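Local coordinates for protein Proline/betaine transporter, RALF (Rickettsia prowazekii str. Madrid E, PDB 4D7R) that probably acts as a guanine nucleotide exchange factor, here as an engineered chimera joining the Sec7 domain of one bacterial RalF to the capping domain of another, at residues His142-Glu145 / Gln146-Ile150; Ala158-Leu161 / Ala162-Thr165; Asp364-Lys367 / Lys368-Thr371. All blocks are in the same frame, centred on the assembly; numbering follows the deposited sequence.

Interaction 1 (His142-Glu145 / Gln146-Ile150)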
loop_
_atom_site.group_PDB
_atom_site.type_symbol
_atom_site.label_atom_id
_atom_site.label_comp_id
_atom_site.label_asym_id
_atom_site.label_seq_id
_atom_site.Cartn_x
_atom_site.Cartn_y
_atom_site.Cartn_z
ATOM N N HIS A 142 -8.466 -16.474 -1.233
ATOM C CA HIS A 142 -8.521 -17.508 -0.198
ATOM C C HIS A 142 -9.948 -17.782 0.295
ATOM O O HIS A 142 -10.295 -18.957 0.536
ATOM C CB HIS A 142 -7.564 -17.193 0.971
ATOM C CG HIS A 142 -7.586 -18.230 2.067
ATOM N ND1 HIS A 142 -7.199 -19.547 1.833
ATOM C CD2 HIS A 142 -7.959 -18.112 3.364
ATOM C CE1 HIS A 142 -7.334 -20.173 2.991
ATOM N NE2 HIS A 142 -7.822 -19.365 3.936
ATOM N N TYR A 143 -10.781 -16.719 0.401
ATOM C CA TYR A 143 -12.158 -16.901 0.840
ATOM C C TYR A 143 -12.926 -17.762 -0.170
ATOM O O TYR A 143 -13.627 -18.683 0.222
ATOM C CB TYR A 143 -12.875 -15.564 1.135
ATOM C CG TYR A 143 -14.293 -15.823 1.601
ATOM C CD1 TYR A 143 -15.332 -15.978 0.683
ATOM C CD2 TYR A 143 -14.572 -16.059 2.948
ATOM C CE1 TYR A 143 -16.612 -16.332 1.094
ATOM C CE2 TYR A 143 -15.868 -16.343 3.377
ATOM C CZ TYR A 143 -16.878 -16.508 2.441
ATOM O OH TYR A 143 -18.161 -16.805 2.817
ATOM N N TYR A 144 -12.725 -17.501 -1.456
ATOM C CA TYR A 144 -13.317 -18.250 -2.553
ATOM C C TYR A 144 -12.851 -19.700 -2.486
ATOM O O TYR A 144 -13.679 -20.619 -2.455
ATOM C CB TYR A 144 -12.947 -17.620 -3.911
ATOM C CG TYR A 144 -13.259 -18.515 -5.096
ATOM C CD1 TYR A 144 -14.569 -18.887 -5.392
ATOM C CD2 TYR A 144 -12.239 -19.048 -5.879
ATOM C CE1 TYR A 144 -14.856 -19.767 -6.434
ATOM C CE2 TYR A 144 -12.517 -19.912 -6.943
ATOM C CZ TYR A 144 -13.828 -20.255 -7.223
ATOM O OH TYR A 144 -14.112 -21.069 -8.289
ATOM N N GLU A 145 -11.535 -19.900 -2.397
ATOM C CA GLU A 145 -10.955 -21.248 -2.306
ATOM C C GLU A 145 -11.492 -22.096 -1.146
ATOM O O GLU A 145 -11.635 -23.314 -1.313
ATOM C CB GLU A 145 -9.426 -21.196 -2.341
ATOM C CG GLU A 145 -8.905 -20.898 -3.746
ATOM C CD GLU A 145 -7.424 -20.600 -3.915
ATOM O OE1 GLU A 145 -6.746 -20.326 -2.902
ATOM O OE2 GLU A 145 -6.943 -20.624 -5.072
ATOM N N GLN A 146 -11.834 -21.459 0.005
ATOM C CA GLN A 146 -12.375 -22.157 1.171
ATOM C C GLN A 146 -13.890 -22.350 1.103
ATOM O O GLN A 146 -14.453 -23.036 1.956
ATOM C CB GLN A 146 -11.985 -21.437 2.473
ATOM C CG GLN A 146 -10.464 -21.402 2.658
ATOM C CD GLN A 146 -10.044 -21.728 4.056
ATOM O OE1 GLN A 146 -10.217 -20.939 4.959
ATOM N NE2 GLN A 146 -9.389 -22.846 4.235
ATOM N N ASN A 147 -14.560 -21.729 0.125
ATOM C CA ASN A 147 -16.013 -21.811 -0.008
ATOM C C ASN A 147 -16.351 -21.911 -1.493
ATOM O O ASN A 147 -17.227 -21.199 -1.989
ATOM C CB ASN A 147 -16.654 -20.562 0.610
ATOM C CG ASN A 147 -16.446 -20.455 2.089
ATOM O OD1 ASN A 147 -17.123 -21.130 2.861
ATOM N ND2 ASN A 147 -15.448 -19.672 2.507
ATOM N N LEU A 148 -15.621 -22.785 -2.199
ATOM C CA LEU A 148 -15.685 -22.958 -3.638
ATOM C C LEU A 148 -17.073 -23.051 -4.250
ATOM O O LEU A 148 -17.795 -24.015 -4.011
ATOM C CB LEU A 148 -14.801 -24.139 -4.063
ATOM C CG LEU A 148 -14.214 -24.064 -5.462
ATOM C CD1 LEU A 148 -12.924 -23.247 -5.464
ATOM C CD2 LEU A 148 -13.980 -25.466 -6.016
ATOM N N ASN A 149 -17.456 -22.023 -5.012
ATOM C CA ASN A 149 -18.740 -21.967 -5.725
ATOM C C ASN A 149 -19.986 -22.086 -4.847
ATOM O O ASN A 149 -21.048 -22.400 -5.366
ATOM C CB ASN A 149 -18.762 -22.952 -6.917
ATOM C CG ASN A 149 -17.527 -22.888 -7.777
ATOM O OD1 ASN A 149 -17.070 -21.814 -8.183
ATOM N ND2 ASN A 149 -16.951 -24.042 -8.056
ATOM N N ILE A 150 -19.879 -21.798 -3.529
ATOM C CA ILE A 150 -21.044 -21.829 -2.640
ATOM C C ILE A 150 -21.855 -20.530 -2.867
ATOM O O ILE A 150 -22.988 -20.601 -3.313
ATOM C CB ILE A 150 -20.695 -22.071 -1.139
ATOM C CG1 ILE A 150 -20.013 -23.453 -0.929
ATOM C CG2 ILE A 150 -21.965 -21.949 -0.275
ATOM C CD1 ILE A 150 -19.346 -23.632 0.431
HETATM O O HOH W 1 -14.196 -25.033 -0.964
#

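Interaction 2 (Ala158-Leu161 / Ala162-Thr165)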
loop_
_atom_site.group_PDB
_atom_site.type_symbol
_atom_site.label_atom_id
_atom_site.label_comp_id
_atom_site.label_asym_id
_atom_site.label_seq_id
_atom_site.Cartn_x
_atom_site.Cartn_y
_atom_site.Cartn_z
ATOM N N ALA A 158 -14.827 -12.748 -6.079
ATOM C CA ALA A 158 -14.483 -12.484 -4.665
ATOM C C ALA A 158 -13.816 -11.110 -4.500
ATOM O O ALA A 158 -14.133 -10.350 -3.575
ATOM C CB ALA A 158 -13.578 -13.586 -4.134
ATOM N N TYR A 159 -12.963 -10.767 -5.465
ATOM C CA TYR A 159 -12.206 -9.520 -5.465
ATOM C C TYR A 159 -13.102 -8.338 -5.756
ATOM O O TYR A 159 -12.999 -7.348 -5.043
ATOM C CB TYR A 159 -11.024 -9.611 -6.436
ATOM C CG TYR A 159 -10.309 -8.300 -6.676
ATOM C CD1 TYR A 159 -9.435 -7.778 -5.728
ATOM C CD2 TYR A 159 -10.473 -7.604 -7.870
ATOM C CE1 TYR A 159 -8.755 -6.585 -5.956
ATOM C CE2 TYR A 159 -9.798 -6.410 -8.109
ATOM C CZ TYR A 159 -8.919 -5.920 -7.162
ATOM O OH TYR A 159 -8.237 -4.765 -7.415
ATOM N N ILE A 160 -14.007 -8.444 -6.753
ATOM C CA ILE A 160 -14.923 -7.348 -7.060
ATOM C C ILE A 160 -15.863 -7.123 -5.871
ATOM O O ILE A 160 -16.039 -5.980 -5.466
ATOM C CB ILE A 160 -15.663 -7.538 -8.407
ATOM C CG1 ILE A 160 -14.633 -7.693 -9.555
ATOM C CG2 ILE A 160 -16.628 -6.340 -8.680
ATOM C CD1 ILE A 160 -15.054 -8.526 -10.732
ATOM N N LEU A 161 -16.367 -8.217 -5.251
ATOM C CA LEU A 161 -17.249 -8.111 -4.082
ATOM C C LEU A 161 -16.551 -7.393 -2.931
ATOM O O LEU A 161 -17.167 -6.531 -2.303
ATOM C CB LEU A 161 -17.764 -9.498 -3.665
ATOM C CG LEU A 161 -18.696 -9.571 -2.449
ATOM C CD1 LEU A 161 -20.039 -8.878 -2.703
ATOM C CD2 LEU A 161 -18.944 -10.989 -2.044
ATOM N N ALA A 162 -15.279 -7.690 -2.728
ATOM C CA ALA A 162 -14.530 -7.095 -1.645
ATOM C C ALA A 162 -14.304 -5.588 -1.887
ATOM O O ALA A 162 -14.542 -4.818 -1.012
ATOM C CB ALA A 162 -13.212 -7.800 -1.439
ATOM N N TYR A 163 -13.877 -5.198 -3.088
ATOM C CA TYR A 163 -13.632 -3.790 -3.337
ATOM C C TYR A 163 -14.916 -2.964 -3.350
ATOM O O TYR A 163 -14.912 -1.859 -2.865
ATOM C CB TYR A 163 -12.653 -3.492 -4.479
ATOM C CG TYR A 163 -13.115 -3.511 -5.905
ATOM C CD1 TYR A 163 -14.049 -2.628 -6.370
ATOM C CD2 TYR A 163 -12.547 -4.382 -6.818
ATOM C CE1 TYR A 163 -14.442 -2.654 -7.666
ATOM C CE2 TYR A 163 -12.935 -4.398 -8.106
ATOM C CZ TYR A 163 -13.874 -3.530 -8.530
ATOM O OH TYR A 163 -14.251 -3.538 -9.811
ATOM N N GLN A 164 -16.013 -3.567 -3.815
ATOM C CA GLN A 164 -17.314 -2.899 -3.818
ATOM C C GLN A 164 -17.818 -2.715 -2.380
ATOM O O GLN A 164 -18.448 -1.705 -2.096
ATOM C CB GLN A 164 -18.347 -3.641 -4.695
ATOM C CG GLN A 164 -18.065 -3.578 -6.194
ATOM C CD GLN A 164 -18.557 -2.325 -6.884
ATOM O OE1 GLN A 164 -19.407 -1.584 -6.381
ATOM N NE2 GLN A 164 -18.111 -2.127 -8.113
ATOM N N THR A 165 -17.501 -3.659 -1.474
ATOM C CA THR A 165 -17.922 -3.619 -0.063
ATOM C C THR A 165 -17.135 -2.524 0.649
ATOM O O THR A 165 -17.693 -1.781 1.456
ATOM C CB THR A 165 -17.736 -5.007 0.600
ATOM O OG1 THR A 165 -18.543 -5.965 -0.062
ATOM C CG2 THR A 165 -18.105 -5.008 2.072
#

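Interaction 3 (Asp364-Lys367 / Lys368-Thr371)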
loop_
_atom_site.group_PDB
_atom_site.type_symbol
_atom_site.label_atom_id
_atom_site.label_comp_id
_atom_site.label_asym_id
_atom_site.label_seq_id
_atom_site.Cartn_x
_atom_site.Cartn_y
_atom_site.Cartn_z
ATOM N N ASP A 364 18.431 16.307 2.883
ATOM C CA ASP A 364 18.931 17.593 3.385
ATOM C C ASP A 364 20.166 18.011 2.631
ATOM O O ASP A 364 20.282 19.174 2.265
ATOM C CB ASP A 364 19.203 17.563 4.893
ATOM C CG ASP A 364 17.962 17.488 5.765
ATOM O OD1 ASP A 364 16.852 17.778 5.255
ATOM O OD2 ASP A 364 18.102 17.182 6.971
ATOM N N ASN A 365 21.048 17.052 2.338
ATOM C CA ASN A 365 22.256 17.315 1.584
ATOM C C ASN A 365 21.955 17.808 0.169
ATOM O O ASN A 365 22.614 18.743 -0.277
ATOM C CB ASN A 365 23.197 16.091 1.597
ATOM C CG ASN A 365 23.936 15.871 2.914
ATOM O OD1 ASN A 365 23.801 16.615 3.900
ATOM N ND2 ASN A 365 24.725 14.818 2.971
ATOM N N GLN A 366 20.957 17.203 -0.522
ATOM C CA GLN A 366 20.560 17.623 -1.877
ATOM C C GLN A 366 20.017 19.033 -1.858
ATOM O O GLN A 366 20.361 19.806 -2.748
ATOM C CB GLN A 366 19.562 16.654 -2.547
ATOM C CG GLN A 366 20.150 15.304 -2.979
ATOM C CD GLN A 366 21.371 15.385 -3.884
ATOM O OE1 GLN A 366 21.545 16.307 -4.698
ATOM N NE2 GLN A 366 22.243 14.395 -3.770
ATOM N N LYS A 367 19.219 19.391 -0.818
ATOM C CA LYS A 367 18.702 20.760 -0.650
ATOM C C LYS A 367 19.843 21.764 -0.457
ATOM O O LYS A 367 19.841 22.833 -1.083
ATOM C CB LYS A 367 17.711 20.834 0.524
ATOM C CG LYS A 367 16.341 20.223 0.215
ATOM C CD LYS A 367 15.602 21.062 -0.816
ATOM C CE LYS A 367 14.117 21.043 -0.656
ATOM N NZ LYS A 367 13.433 21.429 -1.923
ATOM N N LYS A 368 20.851 21.397 0.360
ATOM C CA LYS A 368 22.006 22.265 0.599
ATOM C C LYS A 368 22.795 22.484 -0.695
ATOM O O LYS A 368 23.204 23.620 -0.962
ATOM C CB LYS A 368 22.903 21.686 1.709
ATOM C CG LYS A 368 22.275 21.761 3.101
ATOM C CD LYS A 368 23.315 21.929 4.201
ATOM C CE LYS A 368 23.596 20.663 4.963
ATOM N NZ LYS A 368 24.772 20.833 5.861
ATOM N N LEU A 369 23.008 21.411 -1.510
ATOM C CA LEU A 369 23.733 21.514 -2.792
ATOM C C LEU A 369 23.002 22.454 -3.772
ATOM O O LEU A 369 23.639 23.271 -4.433
ATOM C CB LEU A 369 23.941 20.129 -3.450
ATOM C CG LEU A 369 25.006 19.216 -2.815
ATOM C CD1 LEU A 369 24.947 17.810 -3.416
ATOM C CD2 LEU A 369 26.410 19.790 -2.967
ATOM N N ILE A 370 21.669 22.313 -3.878
ATOM C CA ILE A 370 20.849 23.173 -4.752
ATOM C C ILE A 370 21.033 24.660 -4.389
ATOM O O ILE A 370 21.199 25.482 -5.283
ATOM C CB ILE A 370 19.371 22.723 -4.719
ATOM C CG1 ILE A 370 19.209 21.373 -5.455
ATOM C CG2 ILE A 370 18.430 23.807 -5.290
ATOM C CD1 ILE A 370 17.873 20.599 -5.162
ATOM N N THR A 371 20.996 24.982 -3.076
ATOM C CA THR A 371 21.159 26.335 -2.516
ATOM C C THR A 371 22.539 26.927 -2.883
ATOM O O THR A 371 22.616 28.079 -3.329
ATOM C CB THR A 371 20.839 26.321 -1.001
ATOM O OG1 THR A 371 19.494 25.858 -0.815
ATOM C CG2 THR A 371 21.041 27.701 -0.324
HETATM O O HOH W 2 17.518 24.264 -1.851
#

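Interaction 1 (His142-Glu145 / Gln146-Ile150)
His142, Tyr143 and Tyr144 meet Gln146, Asn147 and Leu148 at the C-terminal end of helix 129-146, where the chain of the Sec7 domain leaves the helix for the loop before helix 155-173. The backbone bonds come first. Gln146 N donates to His142 O at 3.0 Å, continuing the i to i-4 pattern, and adds a weak, more bent bond to Tyr143 O. Asn147 N reaches back three residues to Tyr144 O (2.9 Å), from above the carbonyl plane.

Polar side chains form the second group. Asn147 ND2 donates to Tyr143 O at 3.1 Å, with the carbonyl near the plane of the amide and an N-H...O angle of 160°. The same nitrogen lies over the face of the Tyr143 ring, 3.5 Å from CE2. Both Asn147 amide atoms also bond the loop backbone, ND2 to Phe107 O and OD1 to Glu109 N, which fixes the rotation of the amide. Gln146 OE1 accepts from Phe107 N, and His142 NE2 bonds Phe105 O.

CH-pi contacts make up the third. Gln146 CG lies over one face of the His142 ring, toward the rim, 3.7 Å from its centroid. Leu148 CD1 lies over the Tyr144 ring, 3.6 Å from CZ. Finally, a water bridges the turn, donating to Glu145 O and accepting from Leu148 N at 2.9 Å.

Interaction 2 (Ala158-Leu161 / Ala162-Thr165)
The rings of Tyr159 and Tyr163, one helical turn apart, form an offset edge-to-face pair with centroids 5.3 Å apart and planes at 74°. Over one face of Tyr159 comes the CD2-CE2 edge of Tyr163, whose CD2 lies 3.7 Å from Tyr159 CE2. One face of the Tyr163 ring rests on the backbone of Ile160: Ile160 CA makes a CH-pi contact 4.1 Å from the ring centroid. Tyr163 CG stands between its own backbone N and carbonyl carbon (chi1 81°), a setting that folds the ring back along the helix over the preceding turn. Ile160 runs beside it in the same direction, with CG2 3.9 Å from Tyr163 CZ.

Beneath the side chains the backbone is regular alpha-helix, with Ala162 N, Tyr163 N and Gln164 N bonded to the carbonyls of Ala158, Tyr159 and Ile160. Leu161 O carries two donors: Thr165 N at 3.0 Å and the Thr165 hydroxyl OG1 at 2.7 Å, arriving from opposite faces of the carbonyl plane. The hydroxyl hydrogen is thus spent on a carbonyl of its own helix.

The segment belongs to helix 155-173 of the Sec7 domain. Tyr159 OH bonds Asp133 of helix 129-146, and also Lys275 and Trp277 of the capping part; Trp277 stacks on Tyr163, a contact across the engineered fusion. Leu161 packs on helix 203-215, and Ala162 meets Tyr112 of helix 112-121.

Interaction 3 (Asp364-Lys367 / Lys368-Thr371)
Within the long C-terminal helix 356-376 of the capping part, Asp364 to Thr371 make two turns of regular alpha-helix, joined chiefly through the backbone. Lys368 N, Leu369 N and Ile370 N each donate at 3.0 Å to the oxygen four residues earlier, respectively Asp364 O, Asn365 O and Gln366 O. Thr371 N completes the series on Lys367 O at 3.2 Å.

A water donates to Lys367 O at 2.8 Å and hydrogen-bonds Thr371 OG1 at 2.7 Å, so it bridges the carbonyl and the hydroxyl across one turn. Thr371 OG1 is anti to the carbonyl carbon and beside the backbone N (chi1 -59°), on the side of the preceding turn.

Contact between side chains is slight: Leu369 CD1 comes 3.9 Å from Gln366 OE1. Two side-chain carbons lie over carbonyl oxygens instead, Lys368 CG 3.4 Å from Asp364 O and Ile370 CG1 3.3 Å from Gln366 O.

Most of this stretch is at the surface, but one side meets helix 330-339. There Gln366 rests on Asp332, Lys336 and Ala339, Ile370 also touches Ala339, and Lys367, bent at chi2 and chi3, brings NZ to a hydrogen bond with Ala339 O.

Along the chain the three contacts follow in series. Interactions 1 and 2 both lie in the Sec7 domain, at the end of helix 129-146 and within the next helix, 155-173; their centres are about 14 Å apart, and they touch where Tyr144 CB packs 4.1 Å from Ala158 CB. Interaction 3 lies within the capping part, on the opposite side of the chain's centre, its centre about 54 Å from that of interaction 1 and its nearest atoms about 34 Å from interaction 2. Interaction 2 borders the capping part through Trp277; that contact joins parts of different origin and need not occur in either natural protein.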